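Local coordinates for glucokinase (Enterococcus faecalis, PDB 2QM1), which probably phosphorylates glucose at the expense of ATP, as a zinc-containing sugar kinase of the ROK family, at residues Ile35-Leu40 / Lys44-Ser49; Thr194-Val199 / Val223-Val228; Ala121-Arg126 / Ala315-Leu320; Ser53-Ile58 / Ser106-Pro111. All blocks are in the same frame, centred on the assembly; numbering follows the deposited sequence. Where two conformers were deposited one is given.

Contact 1 of 4, residues Ile35-Leu40 / Lys44-Ser49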
loop_
_atom_site.group_PDB
_atom_site.type_symbol
_atom_site.label_atom_id
_atom_site.label_comp_id
_atom_site.label_asym_id
_atom_site.label_seq_id
_atom_site.Cartn_x
_atom_site.Cartn_y
_atom_site.Cartn_z
ATOM N N ILE B 35 -26.025 -21.796 3.717
ATOM C CA ILE B 35 -26.986 -22.105 2.652
ATOM C C ILE B 35 -26.285 -21.918 1.306
ATOM O O ILE B 35 -25.195 -21.318 1.245
ATOM C CB ILE B 35 -28.239 -21.172 2.666
ATOM C CG1 ILE B 35 -27.830 -19.718 2.267
ATOM C CG2 ILE B 35 -29.001 -21.283 4.024
ATOM C CD1 ILE B 35 -28.781 -18.616 2.610
ATOM N N GLU B 36 -26.918 -22.409 0.235
ATOM C CA GLU B 36 -26.449 -22.160 -1.136
ATOM C C GLU B 36 -26.652 -20.704 -1.499
ATOM O O GLU B 36 -27.572 -20.047 -1.026
ATOM C CB GLU B 36 -27.207 -23.021 -2.174
ATOM C CG GLU B 36 -27.405 -24.473 -1.777
ATOM C CD GLU B 36 -27.970 -25.354 -2.922
ATOM O OE1 GLU B 36 -29.182 -25.220 -3.272
ATOM O OE2 GLU B 36 -27.186 -26.202 -3.447
ATOM N N THR B 37 -25.822 -20.219 -2.395
ATOM C CA THR B 37 -25.982 -18.882 -2.917
ATOM C C THR B 37 -26.840 -19.028 -4.177
ATOM O O THR B 37 -26.393 -19.634 -5.130
ATOM C CB THR B 37 -24.605 -18.268 -3.234
ATOM O OG1 THR B 37 -23.701 -18.487 -2.133
ATOM C CG2 THR B 37 -24.707 -16.751 -3.540
ATOM N N ASN B 38 -28.075 -18.508 -4.148
ATOM C CA ASN B 38 -28.951 -18.452 -5.331
ATOM C C ASN B 38 -28.644 -17.230 -6.187
ATOM O O ASN B 38 -29.020 -16.118 -5.832
ATOM C CB ASN B 38 -30.430 -18.443 -4.898
ATOM C CG ASN B 38 -31.401 -18.587 -6.076
ATOM O OD1 ASN B 38 -30.999 -18.830 -7.196
ATOM N ND2 ASN B 38 -32.672 -18.428 -5.810
ATOM N N ILE B 39 -27.979 -17.440 -7.321
ATOM C CA ILE B 39 -27.606 -16.346 -8.229
ATOM C C ILE B 39 -28.595 -16.067 -9.399
ATOM O O ILE B 39 -28.366 -15.152 -10.230
ATOM C CB ILE B 39 -26.136 -16.479 -8.761
ATOM C CG1 ILE B 39 -25.995 -17.636 -9.767
ATOM C CG2 ILE B 39 -25.122 -16.611 -7.595
ATOM C CD1 ILE B 39 -24.990 -17.374 -10.868
ATOM N N LEU B 40 -29.679 -16.837 -9.430
ATOM C CA LEU B 40 -30.692 -16.771 -10.478
ATOM C C LEU B 40 -31.484 -15.474 -10.404
ATOM O O LEU B 40 -31.700 -14.937 -9.311
ATOM C CB LEU B 40 -31.658 -17.955 -10.359
ATOM C CG LEU B 40 -31.210 -19.379 -10.717
ATOM C CD1 LEU B 40 -32.187 -20.361 -10.107
ATOM C CD2 LEU B 40 -31.094 -19.604 -12.219
ATOM N N LYS B 44 -31.299 -11.421 -7.209
ATOM C CA LYS B 44 -32.239 -10.660 -6.362
ATOM C C LYS B 44 -32.679 -11.435 -5.146
ATOM O O LYS B 44 -33.260 -10.853 -4.239
ATOM C CB LYS B 44 -33.498 -10.285 -7.140
ATOM C CG LYS B 44 -34.283 -11.484 -7.633
ATOM C CD LYS B 44 -35.493 -11.045 -8.415
ATOM C CE LYS B 44 -36.730 -10.960 -7.564
ATOM N NZ LYS B 44 -37.964 -10.692 -8.428
ATOM N N HIS B 45 -32.430 -12.748 -5.156
ATOM C CA HIS B 45 -32.802 -13.652 -4.046
ATOM C C HIS B 45 -31.732 -13.763 -2.934
ATOM O O HIS B 45 -31.993 -14.336 -1.885
ATOM C CB HIS B 45 -33.189 -15.059 -4.588
ATOM C CG HIS B 45 -34.363 -15.040 -5.521
ATOM N ND1 HIS B 45 -35.616 -14.628 -5.131
ATOM C CD2 HIS B 45 -34.461 -15.339 -6.839
ATOM C CE1 HIS B 45 -36.444 -14.691 -6.160
ATOM N NE2 HIS B 45 -35.762 -15.109 -7.211
ATOM N N ILE B 46 -30.541 -13.211 -3.162
ATOM C CA ILE B 46 -29.416 -13.406 -2.230
ATOM C C ILE B 46 -29.688 -12.705 -0.889
ATOM O O ILE B 46 -29.809 -13.354 0.158
ATOM C CB ILE B 46 -28.092 -12.970 -2.889
ATOM C CG1 ILE B 46 -27.785 -13.918 -4.056
ATOM C CG2 ILE B 46 -26.875 -12.910 -1.882
ATOM C CD1 ILE B 46 -26.560 -13.490 -4.881
ATOM N N VAL B 47 -29.866 -11.389 -0.943
ATOM C CA VAL B 47 -30.132 -10.638 0.259
ATOM C C VAL B 47 -31.398 -11.134 0.969
ATOM O O VAL B 47 -31.346 -11.320 2.175
ATOM C CB VAL B 47 -30.093 -9.113 0.042
ATOM C CG1 VAL B 47 -30.791 -8.369 1.206
ATOM C CG2 VAL B 47 -28.625 -8.661 -0.126
ATOM N N PRO B 48 -32.522 -11.364 0.240
ATOM C CA PRO B 48 -33.655 -11.957 0.984
ATOM C C PRO B 48 -33.339 -13.332 1.634
ATOM O O PRO B 48 -33.873 -13.644 2.697
ATOM C CB PRO B 48 -34.720 -12.114 -0.097
ATOM C CG PRO B 48 -34.353 -10.990 -1.126
ATOM C CD PRO B 48 -32.881 -11.081 -1.162
ATOM N N SER B 49 -32.529 -14.161 0.975
ATOM C CA SER B 49 -32.179 -15.449 1.559
ATOM C C SER B 49 -31.359 -15.288 2.866
ATOM O O SER B 49 -31.478 -16.099 3.790
ATOM C CB SER B 49 -31.458 -16.342 0.552
ATOM O OG SER B 49 -30.158 -15.886 0.353
HETATM O O HOH W 1 -29.173 -17.722 -1.597
HETATM O O HOH W 2 -30.936 -14.694 -6.706
#
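Asn38 meets both His45 and Ile46 across this contact. Its CG lies anti to the backbone N (chi1 -172°), which brings the amide alongside the His45 side chain, with the amide and ring planes 9° apart and Asn38 ND2 3.6 Å from His45 CB; His45 NE2 is hydrogen-bonded to Glu41 OE1.

No direct hydrogen bond crosses between the segments, and water carries the polar part. One water donates to Glu36 O and to Ser49 OG and accepts from Asn38 N. A second donates to Asn38 O and Leu40 O and accepts from His45 N, with 2.9 Å between His45 N and the water oxygen. Ser49 OG also gives its proton to Ile46 O at 2.6 Å, on a lone pair in the carbonyl plane.

The two segments are the end of edge strand 29-36 and the start of helix 46-60, in the first lobe of the actin-like ATPase fold. An Asx turn shapes their short connection: Leu40 N bonds to Asn38 OD1 (3.3 Å) from above the carbonyl plane.

Ile46 makes a close methylene-to-carbonyl approach, CG1 lying 3.1 Å from Asn38 O, and an apolar contact, CD1 to Thr37 CG2 at 4.0 Å. Ile35 CD1 sets a methyl against the Ser49 OG hydroxyl at 3.8 Å.

Contact 2 of 4, residues Thr194-Val199 / Val223-Val228; sequences TGVVRV and VSSKDV
Val196 and Val197 make the tight part of this contact. CG1 of Val196 lies anti to the backbone N (chi1 170°) and runs tip to tip into Val228, with 3.9 Å between Val196 CG1 and Val228 CG1. Its CG2 takes the other direction, beside the backbone N, and the hydroxyl oxygen Ser225 OG lies against this methyl, 3.4 Å from Val196 CG2. Val197 meets backbone instead: its CG2 comes 3.2 Å from Val223 O, the closest approach of the contact. Val242 and Val246 of helix 237-261 also touch Val196, so that this valine is wedged among three helices.

The segments belong to helices 193-203 and 225-233, in the helical part of the second lobe of the ROK kinase fold, and the contact joins the N-terminal half of helix 193-203 to the N-terminal end of helix 225-233. Ser224 occupies the N-cap position of the latter. Its OG donates to Asp227 OD1 at 2.6 Å, approaching on the anti side of the carboxylate and 34° out of its plane.

The loose side lies toward the loop that leads into helix 225-233. Although Val223 O is closely met, the Val223 side chain comes no nearer than 5.0 Å to the other segment. Val223 is partly exposed, as is Ser224, whose CB points away from helix 193-203.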
loop_
_atom_site.group_PDB
_atom_site.type_symbol
_atom_site.label_atom_id
_atom_site.label_comp_id
_atom_site.label_asym_id
_atom_site.label_seq_id
_atom_site.Cartn_x
_atom_site.Cartn_y
_atom_site.Cartn_z
ATOM N N THR B 194 -6.329 -22.325 -10.658
ATOM C CA THR B 194 -6.229 -22.367 -12.086
ATOM C C THR B 194 -4.915 -21.781 -12.657
ATOM O O THR B 194 -4.426 -22.235 -13.671
ATOM C CB THR B 194 -7.480 -21.594 -12.637
ATOM O OG1 THR B 194 -8.500 -22.526 -13.028
ATOM C CG2 THR B 194 -7.146 -20.645 -13.770
ATOM N N GLY B 195 -4.375 -20.756 -12.015
ATOM C CA GLY B 195 -3.122 -20.140 -12.457
ATOM C C GLY B 195 -1.925 -21.061 -12.333
ATOM O O GLY B 195 -1.068 -21.075 -13.183
ATOM N N VAL B 196 -1.872 -21.837 -11.270
ATOM C CA VAL B 196 -0.773 -22.779 -11.043
ATOM C C VAL B 196 -0.694 -23.848 -12.150
ATOM O O VAL B 196 0.380 -24.159 -12.664
ATOM C CB VAL B 196 -0.892 -23.454 -9.678
ATOM C CG1 VAL B 196 0.149 -24.635 -9.545
ATOM C CG2 VAL B 196 -0.729 -22.453 -8.527
ATOM N N VAL B 197 -1.859 -24.389 -12.504
ATOM C CA VAL B 197 -2.043 -25.295 -13.622
ATOM C C VAL B 197 -1.609 -24.597 -14.897
ATOM O O VAL B 197 -0.855 -25.151 -15.696
ATOM C CB VAL B 197 -3.556 -25.729 -13.699
ATOM C CG1 VAL B 197 -3.964 -26.345 -15.129
ATOM C CG2 VAL B 197 -3.896 -26.667 -12.554
ATOM N N ARG B 198 -2.061 -23.372 -15.111
ATOM C CA ARG B 198 -1.649 -22.682 -16.321
ATOM C C ARG B 198 -0.127 -22.525 -16.355
ATOM O O ARG B 198 0.483 -22.729 -17.381
ATOM C CB ARG B 198 -2.358 -21.339 -16.442
ATOM C CG ARG B 198 -2.275 -20.681 -17.795
ATOM C CD ARG B 198 -3.446 -19.685 -17.921
ATOM N NE ARG B 198 -3.666 -19.058 -16.631
ATOM C CZ ARG B 198 -4.833 -18.927 -15.996
ATOM N NH1 ARG B 198 -5.993 -19.326 -16.523
ATOM N NH2 ARG B 198 -4.825 -18.349 -14.808
ATOM N N VAL B 199 0.500 -22.214 -15.231
ATOM C CA VAL B 199 1.958 -22.060 -15.222
ATOM C C VAL B 199 2.576 -23.425 -15.541
ATOM O O VAL B 199 3.622 -23.519 -16.175
ATOM C CB VAL B 199 2.473 -21.576 -13.836
ATOM C CG1 VAL B 199 3.945 -21.910 -13.643
ATOM C CG2 VAL B 199 2.211 -20.050 -13.637
ATOM N N VAL B 223 -5.311 -30.428 -11.824
ATOM C CA VAL B 223 -4.704 -30.830 -10.566
ATOM C C VAL B 223 -4.710 -29.683 -9.600
ATOM O O VAL B 223 -4.402 -28.556 -9.977
ATOM C CB VAL B 223 -3.264 -31.330 -10.786
ATOM C CG1 VAL B 223 -2.734 -31.929 -9.494
ATOM C CG2 VAL B 223 -3.258 -32.376 -11.885
ATOM N N SER B 224 -5.078 -29.963 -8.354
ATOM C CA SER B 224 -5.126 -28.910 -7.346
ATOM C C SER B 224 -3.717 -28.347 -7.069
ATOM O O SER B 224 -2.714 -29.000 -7.356
ATOM C CB SER B 224 -5.756 -29.441 -6.064
ATOM O OG SER B 224 -4.838 -30.280 -5.399
ATOM N N SER B 225 -3.658 -27.121 -6.548
ATOM C CA SER B 225 -2.390 -26.506 -6.122
ATOM C C SER B 225 -1.728 -27.336 -5.017
ATOM O O SER B 225 -0.508 -27.503 -5.013
ATOM C CB SER B 225 -2.617 -25.080 -5.625
ATOM O OG SER B 225 -2.940 -24.207 -6.690
ATOM N N LYS B 226 -2.564 -27.839 -4.103
ATOM C CA LYS B 226 -2.158 -28.737 -3.018
ATOM C C LYS B 226 -1.375 -29.936 -3.549
ATOM O O LYS B 226 -0.246 -30.190 -3.116
ATOM C CB LYS B 226 -3.390 -29.215 -2.247
ATOM C CG LYS B 226 -4.225 -28.082 -1.620
ATOM C CD LYS B 226 -5.514 -28.598 -0.960
ATOM C CE LYS B 226 -6.439 -27.431 -0.591
ATOM N NZ LYS B 226 -7.202 -27.672 0.667
ATOM N N ASP B 227 -1.975 -30.658 -4.495
ATOM C CA ASP B 227 -1.321 -31.811 -5.167
ATOM C C ASP B 227 -0.010 -31.409 -5.852
ATOM O O ASP B 227 0.947 -32.158 -5.805
ATOM C CB ASP B 227 -2.224 -32.524 -6.203
ATOM C CG ASP B 227 -3.366 -33.310 -5.572
ATOM O OD1 ASP B 227 -4.166 -32.712 -4.819
ATOM O OD2 ASP B 227 -3.493 -34.522 -5.872
ATOM N N VAL B 228 0.010 -30.233 -6.481
ATOM C CA VAL B 228 1.208 -29.704 -7.170
ATOM C C VAL B 228 2.350 -29.502 -6.198
ATOM O O VAL B 228 3.463 -29.943 -6.440
ATOM C CB VAL B 228 0.909 -28.384 -7.936
ATOM C CG1 VAL B 228 2.180 -27.687 -8.339
ATOM C CG2 VAL B 228 0.014 -28.667 -9.157
#

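Contact 3 of 4, residues Ala121-Arg126 / Ala315-Leu320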
loop_
_atom_site.group_PDB
_atom_site.type_symbol
_atom_site.label_atom_id
_atom_site.label_comp_id
_atom_site.label_asym_id
_atom_site.label_seq_id
_atom_site.Cartn_x
_atom_site.Cartn_y
_atom_site.Cartn_z
ATOM N N ALA B 121 -11.893 -11.212 5.769
ATOM C CA ALA B 121 -10.983 -12.309 6.088
ATOM C C ALA B 121 -9.648 -11.822 6.687
ATOM O O ALA B 121 -9.169 -12.357 7.678
ATOM C CB ALA B 121 -10.760 -13.200 4.847
ATOM N N ALA B 122 -9.101 -10.757 6.108
ATOM C CA ALA B 122 -7.959 -10.061 6.638
ATOM C C ALA B 122 -8.182 -9.619 8.075
ATOM O O ALA B 122 -7.298 -9.785 8.910
ATOM C CB ALA B 122 -7.609 -8.822 5.718
ATOM N N LEU B 123 -9.348 -9.033 8.369
ATOM C CA LEU B 123 -9.650 -8.599 9.720
ATOM C C LEU B 123 -9.699 -9.804 10.659
ATOM O O LEU B 123 -9.363 -9.706 11.836
ATOM C CB LEU B 123 -11.047 -7.934 9.783
ATOM C CG LEU B 123 -11.275 -6.577 9.122
ATOM C CD1 LEU B 123 -12.764 -6.130 9.122
ATOM C CD2 LEU B 123 -10.407 -5.527 9.767
ATOM N N GLY B 124 -10.239 -10.917 10.153
ATOM C CA GLY B 124 -10.360 -12.156 10.946
ATOM C C GLY B 124 -8.969 -12.690 11.293
ATOM O O GLY B 124 -8.703 -13.104 12.444
ATOM N N GLU B 125 -8.082 -12.733 10.302
ATOM C CA GLU B 125 -6.717 -13.240 10.602
ATOM C C GLU B 125 -5.944 -12.263 11.496
ATOM O O GLU B 125 -5.260 -12.651 12.423
ATOM C CB GLU B 125 -5.945 -13.619 9.317
ATOM C CG GLU B 125 -6.549 -14.856 8.661
ATOM C CD GLU B 125 -6.070 -16.171 9.294
ATOM O OE1 GLU B 125 -5.133 -16.144 10.157
ATOM O OE2 GLU B 125 -6.607 -17.219 8.893
ATOM N N ARG B 126 -6.131 -10.975 11.293
ATOM C CA ARG B 126 -5.532 -10.042 12.252
ATOM C C ARG B 126 -6.025 -10.244 13.710
ATOM O O ARG B 126 -5.225 -10.235 14.643
ATOM C CB ARG B 126 -5.730 -8.613 11.775
ATOM C CG ARG B 126 -5.198 -7.584 12.727
ATOM C CD ARG B 126 -5.414 -6.229 12.141
ATOM N NE ARG B 126 -5.111 -5.196 13.104
ATOM C CZ ARG B 126 -6.038 -4.367 13.571
ATOM N NH1 ARG B 126 -7.319 -4.441 13.142
ATOM N NH2 ARG B 126 -5.689 -3.457 14.445
ATOM N N ALA B 315 -15.821 -10.711 9.537
ATOM C CA ALA B 315 -17.106 -10.052 9.283
ATOM C C ALA B 315 -17.758 -9.657 10.581
ATOM O O ALA B 315 -18.173 -8.518 10.763
ATOM C CB ALA B 315 -18.019 -10.929 8.509
ATOM N N ALA B 316 -17.847 -10.631 11.483
ATOM C CA ALA B 316 -18.277 -10.386 12.822
ATOM C C ALA B 316 -17.597 -9.171 13.462
ATOM O O ALA B 316 -18.289 -8.378 14.100
ATOM C CB ALA B 316 -18.080 -11.621 13.681
ATOM N N SER B 317 -16.264 -9.040 13.327
ATOM C CA SER B 317 -15.532 -7.904 13.948
ATOM C C SER B 317 -16.026 -6.506 13.509
ATOM O O SER B 317 -15.949 -5.558 14.264
ATOM C CB SER B 317 -14.017 -7.995 13.710
ATOM O OG SER B 317 -13.747 -7.750 12.351
ATOM N N LEU B 318 -16.509 -6.379 12.291
ATOM C CA LEU B 318 -17.100 -5.119 11.856
ATOM C C LEU B 318 -18.279 -4.753 12.750
ATOM O O LEU B 318 -18.617 -3.606 12.869
ATOM C CB LEU B 318 -17.636 -5.265 10.433
ATOM C CG LEU B 318 -16.759 -5.490 9.209
ATOM C CD1 LEU B 318 -17.654 -5.829 7.975
ATOM C CD2 LEU B 318 -15.938 -4.218 8.989
ATOM N N ALA B 319 -18.930 -5.733 13.359
ATOM C CA ALA B 319 -20.096 -5.431 14.185
ATOM C C ALA B 319 -19.709 -4.706 15.480
ATOM O O ALA B 319 -20.545 -4.032 16.096
ATOM C CB ALA B 319 -20.843 -6.663 14.482
ATOM N N LEU B 320 -18.434 -4.830 15.872
ATOM C CA LEU B 320 -17.983 -4.217 17.122
ATOM C C LEU B 320 -18.029 -2.688 17.160
ATOM O O LEU B 320 -18.008 -2.075 18.254
ATOM C CB LEU B 320 -16.591 -4.702 17.467
ATOM C CG LEU B 320 -16.505 -6.187 17.877
ATOM C CD1 LEU B 320 -15.047 -6.629 17.758
ATOM C CD2 LEU B 320 -16.990 -6.392 19.307
#
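Leu123 of helix 117-128 reaches across to Ser317 and Leu318 near the C-terminal end of helix 310-318. The two segments are 189 residues apart in sequence, and their meeting brings a late helix of the chain back against the first lobe of this actin-like ATPase fold.

The leucine is placed by a chi1 of -70°, which sets CG anti to its carbonyl carbon, and by a chi2 of 173°, which extends the chain toward CD1. That methyl is shared by two partners, Leu318 CD2 and Ser317 OG, each at 3.7 Å. Leu318 has nearly the same pair of torsions, yet it starts from a CB that does not face the other helix. Its end bends back toward Leu123, and the two leucines cross at about a right angle. CG of Leu318 lies slightly behind its methyl, 4.0 Å from Leu123 CD1.

Ser317 has a different conformation. Its OG sits between the backbone N and the carbonyl carbon (chi1 70°). Hydrogen-bonded to Gly314 O in the preceding turn, the hydroxyl lies against the hydrocarbon of Leu123. Val120, one turn before Leu123, touches Leu318 and Ala315, while Trp127, one turn after it, touches Ser317 and Leu320, extending the interface in both directions.

Asn119, a ligand of the bound magnesium ion, precedes Leu123 by one turn, and the side chains of these two residues are about 6 Å apart. Ser317 OG also approaches the root of the leucine side chain, 3.7 Å from Leu123 CB.

Contact 4 of 4, residues Ser53-Ile58 / Ser106-Pro111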
loop_
_atom_site.group_PDB
_atom_site.type_symbol
_atom_site.label_atom_id
_atom_site.label_comp_id
_atom_site.label_asym_id
_atom_site.label_seq_id
_atom_site.Cartn_x
_atom_site.Cartn_y
_atom_site.Cartn_z
ATOM N N SER B 53 -32.585 -16.499 6.429
ATOM C CA SER B 53 -31.798 -17.477 7.173
ATOM C C SER B 53 -31.541 -16.982 8.622
ATOM O O SER B 53 -31.583 -17.757 9.567
ATOM C CB SER B 53 -30.488 -17.756 6.437
ATOM O OG SER B 53 -29.650 -18.639 7.170
ATOM N N ILE B 54 -31.287 -15.684 8.792
ATOM C CA ILE B 54 -31.104 -15.123 10.120
ATOM C C ILE B 54 -32.417 -15.033 10.908
ATOM O O ILE B 54 -32.470 -15.377 12.081
ATOM C CB ILE B 54 -30.385 -13.764 10.047
ATOM C CG1 ILE B 54 -28.903 -13.968 9.718
ATOM C CG2 ILE B 54 -30.586 -12.950 11.366
ATOM C CD1 ILE B 54 -28.257 -12.726 9.256
ATOM N N ARG B 55 -33.481 -14.598 10.268
ATOM C CA ARG B 55 -34.749 -14.577 10.957
ATOM C C ARG B 55 -35.082 -15.998 11.472
ATOM O O ARG B 55 -35.496 -16.173 12.625
ATOM C CB ARG B 55 -35.854 -14.100 10.026
ATOM C CG ARG B 55 -35.845 -12.609 9.771
ATOM C CD ARG B 55 -36.973 -12.268 8.821
ATOM N NE ARG B 55 -37.095 -10.829 8.553
ATOM C CZ ARG B 55 -37.729 -10.313 7.499
ATOM N NH1 ARG B 55 -38.293 -11.116 6.611
ATOM N NH2 ARG B 55 -37.783 -8.994 7.329
ATOM N N HIS B 56 -34.891 -17.006 10.608
ATOM C CA HIS B 56 -35.274 -18.393 10.942
ATOM C C HIS B 56 -34.440 -18.996 12.075
ATOM O O HIS B 56 -34.956 -19.816 12.828
ATOM C CB HIS B 56 -35.203 -19.289 9.696
ATOM C CG HIS B 56 -35.723 -20.676 9.905
ATOM N ND1 HIS B 56 -37.070 -20.979 9.891
ATOM C CD2 HIS B 56 -35.074 -21.846 10.134
ATOM C CE1 HIS B 56 -37.224 -22.280 10.085
ATOM N NE2 HIS B 56 -36.029 -22.825 10.239
ATOM N N ARG B 57 -33.177 -18.577 12.196
ATOM C CA ARG B 57 -32.228 -19.124 13.192
ATOM C C ARG B 57 -32.609 -18.548 14.543
ATOM O O ARG B 57 -32.742 -19.254 15.579
ATOM C CB ARG B 57 -30.791 -18.733 12.812
ATOM C CG ARG B 57 -29.689 -19.396 13.646
ATOM C CD ARG B 57 -29.552 -20.840 13.193
ATOM N NE ARG B 57 -28.532 -21.517 13.974
ATOM C CZ ARG B 57 -27.928 -22.642 13.609
ATOM N NH1 ARG B 57 -28.312 -23.281 12.491
ATOM N NH2 ARG B 57 -27.008 -23.169 14.425
ATOM N N ILE B 58 -32.835 -17.240 14.518
ATOM C CA ILE B 58 -33.337 -16.555 15.696
ATOM C C ILE B 58 -34.654 -17.138 16.194
ATOM O O ILE B 58 -34.828 -17.356 17.388
ATOM C CB ILE B 58 -33.426 -15.054 15.479
ATOM C CG1 ILE B 58 -32.022 -14.487 15.542
ATOM C CG2 ILE B 58 -34.291 -14.400 16.604
ATOM C CD1 ILE B 58 -31.863 -13.094 14.952
ATOM N N SER B 106 -32.757 -2.657 7.376
ATOM C CA SER B 106 -34.219 -2.425 7.384
ATOM C C SER B 106 -35.036 -3.654 7.821
ATOM O O SER B 106 -35.882 -3.587 8.722
ATOM C CB SER B 106 -34.687 -1.954 6.025
ATOM O OG SER B 106 -36.046 -1.543 6.137
ATOM N N ALA B 107 -34.739 -4.784 7.189
ATOM C CA ALA B 107 -35.442 -6.035 7.433
ATOM C C ALA B 107 -35.222 -6.586 8.847
ATOM O O ALA B 107 -36.101 -7.217 9.408
ATOM C CB ALA B 107 -35.019 -7.080 6.419
ATOM N N LEU B 108 -34.027 -6.380 9.383
ATOM C CA LEU B 108 -33.601 -7.116 10.571
ATOM C C LEU B 108 -33.685 -6.273 11.849
ATOM O O LEU B 108 -33.898 -6.818 12.925
ATOM C CB LEU B 108 -32.203 -7.713 10.349
ATOM C CG LEU B 108 -32.051 -9.228 10.149
ATOM C CD1 LEU B 108 -33.378 -10.004 9.817
ATOM C CD2 LEU B 108 -30.857 -9.684 9.237
ATOM N N GLY B 109 -33.552 -4.954 11.746
ATOM C CA GLY B 109 -33.659 -4.110 12.956
ATOM C C GLY B 109 -32.468 -4.265 13.907
ATOM O O GLY B 109 -32.565 -3.988 15.129
ATOM N N ILE B 110 -31.355 -4.702 13.350
ATOM C CA ILE B 110 -30.113 -4.753 14.099
ATOM C C ILE B 110 -28.987 -4.181 13.226
ATOM O O ILE B 110 -28.936 -4.450 12.027
ATOM C CB ILE B 110 -29.816 -6.178 14.662
ATOM C CG1 ILE B 110 -28.566 -6.794 14.064
ATOM C CG2 ILE B 110 -31.018 -7.100 14.587
ATOM C CD1 ILE B 110 -27.481 -6.790 15.018
ATOM N N PRO B 111 -28.083 -3.389 13.830
ATOM C CA PRO B 111 -27.098 -2.617 13.046
ATOM C C PRO B 111 -26.209 -3.520 12.172
ATOM O O PRO B 111 -25.846 -4.626 12.585
ATOM C CB PRO B 111 -26.288 -1.848 14.112
ATOM C CG PRO B 111 -26.504 -2.584 15.342
ATOM C CD PRO B 111 -27.878 -3.210 15.278
#
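A chi1 of -76° sets Arg55 CG anti to the carbonyl carbon, and the chain is then extended from CG to NE, so that its aliphatic part crosses Leu108 obliquely and its guanidinium arrives at Ala107. Arg55 NH2 donates to Ala107 O at 3.2 Å. The bond is nearly straight at the hydrogen (171°), and the carbonyl oxygen lies at the guanidinium edge, close to its plane, although the donor is tilted from the plane of the carbonyl. Ala107 CB adds a contact 3.5 Å from Arg55 NH2.

Helices 46-60 and 100-108 meet here on one side of the five-stranded mixed sheet of the first lobe in the actin-like ATPase fold. Gly109, the first residue after the second helix to leave helical torsions, has positive phi, and the chain goes on to strand 112-116.

Leu108 uses both methyls. CD1 lies 3.6 Å from Arg55 CG, while CD2 meets Ile54 CG2 at 3.9 Å, the isoleucine and leucine crossing at about a right angle. Deeper in, Ile71 of strand 68-75 touches Leu108, and Phe20 of strand 17-24 touches Ile54; Arg55 itself lies at the exposed margin.

Contacts 1 and 4 share helix 46-60, contact 1 at its start and contact 4 further along, and they touch through Ile35 CG2 and Ser53 OG. Their centres are about 15 Å apart, and both border the sheet that contains strands 29-36 and 112-116. Along the chain contact 1 closes before contact 4 opens, and contact 4 closes before contact 3 opens. Contact 3 lies about 20 Å from contact 4 between centres, their nearest atoms being about 6 Å apart. Contact 2 falls between the two segments of contact 3 and lies in the second lobe, about 29 Å from contact 3 and about 40 Å from contact 4 between centres. The chain thus passes through the second lobe and returns to the first, giving the two-lobed architecture of the family.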